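Local coordinates for protein NanS-p (Escherichia phage vB_EcoP_24B, PDB 6YP6) that probably binds carbohydrate, as a compact, strand-rich domain of a carbohydrate esterase encoded by a Shiga toxin-carrying bacteriophage, at residues A[6-11]-A[15-20]; A[146-151]-A[203-208]. One frame throughout, in Å; residues are numbered along the deposited sequence.

The chain folds into two antiparallel beta sheets, and the two contacts follow one another along it without nesting or crossing. Contact 1 comes first and closes a tight loop, with three residues between its segments: the end of strand 3-9 is met by the chain leaving it, on the way to strand 23-25 at the border of the second sheet. Contact 2 closes a far longer excursion of 51 residues, joining the corner at the end of strand 140-147, the other border of that second sheet, to the approach to strand 207-216. Because 207-216 pairs with 3-9, both contacts reach the same sheet. Their centres are about 22 Å apart, and they do not touch.

Contact 1 (A[6-11]-A[15-20]); sequences LSYLAS and GSLKVQ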
loop_
_atom_site.group_PDB
_atom_site.type_symbol
_atom_site.label_atom_id
_atom_site.label_comp_id
_atom_site.label_asym_id
_atom_site.label_seq_id
_atom_site.Cartn_x
_atom_site.Cartn_y
_atom_site.Cartn_z
ATOM N N LEU A 6 -4.488 4.526 11.457
ATOM C CA LEU A 6 -3.431 5.429 11.022
ATOM C C LEU A 6 -3.932 6.160 9.784
ATOM O O LEU A 6 -4.754 5.643 9.032
ATOM C CB LEU A 6 -2.130 4.683 10.710
ATOM C CG LEU A 6 -2.168 3.683 9.553
ATOM C CD1 LEU A 6 -1.748 4.312 8.238
ATOM C CD2 LEU A 6 -1.300 2.466 9.851
ATOM N N SER A 7 -3.408 7.362 9.564
ATOM C CA SER A 7 -3.732 8.078 8.345
ATOM C C SER A 7 -2.650 9.079 7.981
ATOM O O SER A 7 -1.942 9.608 8.838
ATOM C CB SER A 7 -5.093 8.771 8.443
ATOM O OG SER A 7 -5.046 9.795 9.396
ATOM N N TYR A 8 -2.539 9.309 6.676
ATOM C CA TYR A 8 -1.864 10.448 6.085
ATOM C C TYR A 8 -2.863 11.115 5.141
ATOM O O TYR A 8 -3.455 10.436 4.298
ATOM C CB TYR A 8 -0.624 10.068 5.263
ATOM C CG TYR A 8 -0.112 11.282 4.517
ATOM C CD1 TYR A 8 0.573 12.286 5.185
ATOM C CD2 TYR A 8 -0.371 11.465 3.167
ATOM C CE1 TYR A 8 0.999 13.420 4.542
ATOM C CE2 TYR A 8 0.052 12.596 2.511
ATOM C CZ TYR A 8 0.737 13.572 3.197
ATOM O OH TYR A 8 1.140 14.692 2.500
ATOM N N LEU A 9 -3.011 12.439 5.252
ATOM C CA LEU A 9 -3.824 13.233 4.333
ATOM C C LEU A 9 -2.978 14.402 3.846
ATOM O O LEU A 9 -2.453 15.176 4.654
ATOM C CB LEU A 9 -5.089 13.766 5.015
ATOM C CG LEU A 9 -6.269 12.809 5.150
ATOM C CD1 LEU A 9 -5.999 11.746 6.195
ATOM C CD2 LEU A 9 -7.557 13.580 5.453
ATOM N N ALA A 10 -2.875 14.575 2.530
ATOM C CA ALA A 10 -2.106 15.704 2.015
ATOM C C ALA A 10 -2.752 17.042 2.341
ATOM O O ALA A 10 -2.063 18.068 2.298
ATOM C CB ALA A 10 -1.889 15.560 0.509
ATOM N N SER A 11 -4.042 17.054 2.669
ATOM C CA SER A 11 -4.781 18.265 2.988
ATOM C C SER A 11 -4.754 18.607 4.473
ATOM O O SER A 11 -5.285 19.653 4.857
ATOM C CB SER A 11 -6.244 18.105 2.556
ATOM O OG SER A 11 -6.831 16.991 3.210
ATOM N N GLY A 15 -0.022 19.081 4.709
ATOM C CA GLY A 15 0.516 17.898 4.071
ATOM C C GLY A 15 1.748 17.318 4.713
ATOM O O GLY A 15 2.402 16.471 4.104
ATOM N N SER A 16 2.085 17.726 5.926
ATOM C CA SER A 16 3.322 17.281 6.546
ATOM C C SER A 16 3.213 15.841 7.040
ATOM O O SER A 16 2.428 15.544 7.945
ATOM C CB SER A 16 3.671 18.191 7.717
ATOM O OG SER A 16 4.748 17.623 8.437
ATOM N N LEU A 17 4.045 14.968 6.472
ATOM C CA LEU A 17 4.192 13.609 6.977
ATOM C C LEU A 17 4.696 13.620 8.411
ATOM O O LEU A 17 4.214 12.850 9.255
ATOM C CB LEU A 17 5.177 12.853 6.084
ATOM C CG LEU A 17 4.605 12.453 4.726
ATOM C CD1 LEU A 17 5.683 12.360 3.647
ATOM C CD2 LEU A 17 3.859 11.125 4.870
ATOM N N LYS A 18 5.670 14.489 8.697
ATOM C CA LYS A 18 6.270 14.542 10.024
ATOM C C LYS A 18 5.237 14.902 11.080
ATOM O O LYS A 18 5.146 14.245 12.119
ATOM C CB LYS A 18 7.404 15.566 10.018
ATOM C CG LYS A 18 8.153 15.661 11.323
ATOM C CD LYS A 18 9.223 16.731 11.260
ATOM C CE LYS A 18 10.272 16.429 10.203
ATOM N NZ LYS A 18 11.371 17.433 10.223
ATOM N N VAL A 19 4.459 15.961 10.842
ATOM C CA VAL A 19 3.462 16.386 11.823
ATOM C C VAL A 19 2.438 15.291 12.050
ATOM O O VAL A 19 1.924 15.128 13.166
ATOM C CB VAL A 19 2.802 17.697 11.360
ATOM C CG1 VAL A 19 1.592 18.038 12.222
ATOM C CG2 VAL A 19 3.810 18.837 11.371
ATOM N N GLN A 20 2.137 14.513 11.005
ATOM C CA GLN A 20 1.143 13.449 11.077
ATOM C C GLN A 20 1.696 12.140 11.635
ATOM O O GLN A 20 0.958 11.155 11.682
ATOM C CB GLN A 20 0.488 13.244 9.702
ATOM C CG GLN A 20 -0.339 14.450 9.294
ATOM C CD GLN A 20 -1.020 14.277 7.951
ATOM O OE1 GLN A 20 -1.807 13.359 7.749
ATOM N NE2 GLN A 20 -0.729 15.176 7.030
HETATM O O HOH W 1 -1.804 11.100 11.790
HETATM O O HOH W 2 -3.439 12.106 9.684
#
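Gln20 docks its side-chain amide on the backbone of Leu9, much as a neighbouring strand would. Leu9 N donates to Gln20 OE1 at 2.9 Å, in the carbonyl plane and on a lone pair, while Gln20 NE2 donates back to Leu9 O, also at 2.9 Å. Both bonds are fairly straight (163°), and the two-point grip fixes the rotation of the amide. An extended chain beyond CG (chi2 -179°) carries that amide across to the strand. A second polar link joins the Tyr8 hydroxyl to the carbonyl of Gly15: OH donates to O over 2.7 Å, with the acceptor at the ring edge. Water adds a further bridge, the oxygen of water 2 lying 2.8 Å from both Ser7 OG and Gln20 OE1. At the turn itself the backbones approach closely, Gly15 CA coming within 3.1 Å of Ala10 O.

Apolar contact centres on the Tyr8 ring. Leu17 brings its CD2 branch over one face in a CH-pi contact, 3.5 Å from Tyr8 CD1. With CG anti to the backbone N (chi1 171°), the ring points toward Gly15, which brings OH to its carbonyl, and the Gln20 amide lies almost parallel to the ring but obliquely placed.

The loop also braces itself: Ser16 OG accepts from Val19 N at 2.9 Å in an ST motif. Strand 3-9 pairs with strand 207-216 through Leu6 and Tyr8, and Ala10, just past the strand, continues the pairing. Trp22 bonds to Ser7 O, and Leu17 rests on Leu56 of strand 55-59, so the loop bridges the two sheets.

Contact 2 (A[146-151]-A[203-208]); sequences GAFDNE and ATYPVL
Phe148 and Tyr205 meet ring against ring, their side chains arriving from opposite directions. The centroids lie 4.9 Å apart and the rings meet obliquely, with planes inclined at 31°. The far end of the phenylalanine ring makes the closest approach, Phe148 CZ to Tyr205 CE1 at 3.5 Å. Tyr205 OH stands 4.2 Å above the plane of the Phe148 ring, over its centre, whereas Phe148 CE1 sits toward the rim of the tyrosine face.

A chi1 of 176° turns the Phe148 ring away from its own backbone N and out from the corner at the end of strand 140-147. Just beyond it, Asp149 OD1 accepts from Glu151 N at 2.9 Å, forming an Asx turn, and also bonds to His153; these bonds lie where the chain leads into strand 152-159. The side chains of Val79 and Leu83 touch both residues and add to the apolar surroundings. The tyrosine hydroxyl is anchored outside the pair by Thr121 OG1 and the backbone N of Ala84.

The contact between the two segments therefore probably rests mainly on van der Waals contact between the rings, while the hydroxyl of the buried Tyr205 finds its polar partners in other parts of the fold.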
loop_
_atom_site.group_PDB
_atom_site.type_symbol
_atom_site.label_atom_id
_atom_site.label_comp_id
_atom_site.label_asym_id
_atom_site.label_seq_id
_atom_site.Cartn_x
_atom_site.Cartn_y
_atom_site.Cartn_z
ATOM N N GLY A 146 -6.718 -1.154 -15.235
ATOM C CA GLY A 146 -6.897 -0.993 -16.656
ATOM C C GLY A 146 -5.688 -0.348 -17.307
ATOM O O GLY A 146 -4.588 -0.288 -16.739
ATOM N N ALA A 147 -5.900 0.133 -18.532
ATOM C CA ALA A 147 -4.819 0.745 -19.288
ATOM C C ALA A 147 -4.170 1.837 -18.450
ATOM O O ALA A 147 -4.846 2.657 -17.832
ATOM C CB ALA A 147 -5.371 1.328 -20.583
ATOM N N PHE A 148 -2.843 1.855 -18.453
ATOM C CA PHE A 148 -2.116 2.827 -17.657
ATOM C C PHE A 148 -2.482 4.250 -18.053
ATOM O O PHE A 148 -2.625 4.571 -19.236
ATOM C CB PHE A 148 -0.616 2.633 -17.853
ATOM C CG PHE A 148 0.217 3.651 -17.146
ATOM C CD1 PHE A 148 0.406 3.578 -15.781
ATOM C CD2 PHE A 148 0.789 4.699 -17.841
ATOM C CE1 PHE A 148 1.172 4.515 -15.126
ATOM C CE2 PHE A 148 1.560 5.636 -17.190
ATOM C CZ PHE A 148 1.758 5.549 -15.825
ATOM N N ASP A 149 -2.598 5.118 -17.053
ATOM C CA ASP A 149 -2.889 6.522 -17.272
ATOM C C ASP A 149 -2.275 7.326 -16.132
ATOM O O ASP A 149 -1.624 6.785 -15.227
ATOM C CB ASP A 149 -4.395 6.762 -17.444
ATOM C CG ASP A 149 -5.208 6.491 -16.196
ATOM O OD1 ASP A 149 -4.691 6.642 -15.072
ATOM O OD2 ASP A 149 -6.403 6.148 -16.373
ATOM N N ASN A 150 -2.459 8.639 -16.207
ATOM C CA ASN A 150 -2.002 9.567 -15.182
ATOM C C ASN A 150 -3.186 10.186 -14.426
ATOM O O ASN A 150 -3.112 11.327 -13.954
ATOM C CB ASN A 150 -1.066 10.611 -15.792
ATOM C CG ASN A 150 0.327 10.020 -16.254
ATOM O OD1 ASN A 150 0.626 8.836 -16.118
ATOM N ND2 ASN A 150 1.163 10.875 -16.817
ATOM N N GLU A 151 -4.272 9.434 -14.276
ATOM C CA GLU A 151 -5.442 9.871 -13.533
ATOM C C GLU A 151 -5.345 9.418 -12.078
ATOM O O GLU A 151 -4.549 8.552 -11.718
ATOM C CB GLU A 151 -6.714 9.280 -14.150
ATOM C CG GLU A 151 -6.954 9.674 -15.582
ATOM C CD GLU A 151 -7.112 11.161 -15.733
ATOM O OE1 GLU A 151 -7.974 11.736 -15.045
ATOM O OE2 GLU A 151 -6.344 11.758 -16.513
ATOM N N ALA A 203 14.921 3.553 -11.451
ATOM C CA ALA A 203 13.839 4.492 -11.702
ATOM C C ALA A 203 12.479 3.828 -11.510
ATOM O O ALA A 203 12.227 2.721 -12.002
ATOM C CB ALA A 203 13.930 5.037 -13.122
ATOM N N THR A 204 11.593 4.562 -10.844
ATOM C CA THR A 204 10.194 4.209 -10.630
ATOM C C THR A 204 9.338 5.395 -11.070
ATOM O O THR A 204 9.833 6.505 -11.288
ATOM C CB THR A 204 9.939 3.879 -9.151
ATOM O OG1 THR A 204 10.228 5.047 -8.374
ATOM C CG2 THR A 204 10.794 2.699 -8.710
ATOM N N TYR A 205 8.029 5.183 -11.193
ATOM C CA TYR A 205 7.157 6.288 -11.568
ATOM C C TYR A 205 7.064 7.299 -10.427
ATOM O O TYR A 205 6.785 6.910 -9.287
ATOM C CB TYR A 205 5.730 5.820 -11.833
ATOM C CG TYR A 205 5.515 4.943 -13.036
ATOM C CD1 TYR A 205 5.316 5.486 -14.291
ATOM C CD2 TYR A 205 5.452 3.553 -12.909
ATOM C CE1 TYR A 205 5.084 4.686 -15.382
ATOM C CE2 TYR A 205 5.219 2.745 -14.004
ATOM C CZ TYR A 205 5.038 3.325 -15.244
ATOM O OH TYR A 205 4.802 2.566 -16.372
ATOM N N PRO A 206 7.196 8.598 -10.696
ATOM C CA PRO A 206 6.767 9.581 -9.694
ATOM C C PRO A 206 5.305 9.321 -9.350
ATOM O O PRO A 206 4.504 8.963 -10.218
ATOM C CB PRO A 206 6.965 10.923 -10.402
ATOM C CG PRO A 206 8.001 10.631 -11.448
ATOM C CD PRO A 206 7.679 9.248 -11.925
ATOM N N VAL A 207 4.951 9.491 -8.077
ATOM C CA VAL A 207 3.585 9.234 -7.626
ATOM C C VAL A 207 3.109 10.375 -6.741
ATOM O O VAL A 207 3.869 10.907 -5.923
ATOM C CB VAL A 207 3.465 7.855 -6.931
ATOM C CG1 VAL A 207 4.224 7.795 -5.616
ATOM C CG2 VAL A 207 1.995 7.451 -6.720
ATOM N N LEU A 208 1.841 10.734 -6.908
ATOM C CA LEU A 208 1.160 11.690 -6.051
ATOM C C LEU A 208 0.239 10.911 -5.123
ATOM O O LEU A 208 -0.552 10.077 -5.574
ATOM C CB LEU A 208 0.339 12.687 -6.866
ATOM C CG LEU A 208 1.086 13.923 -7.362
ATOM C CD1 LEU A 208 2.215 13.561 -8.272
ATOM C CD2 LEU A 208 0.105 14.857 -8.049
#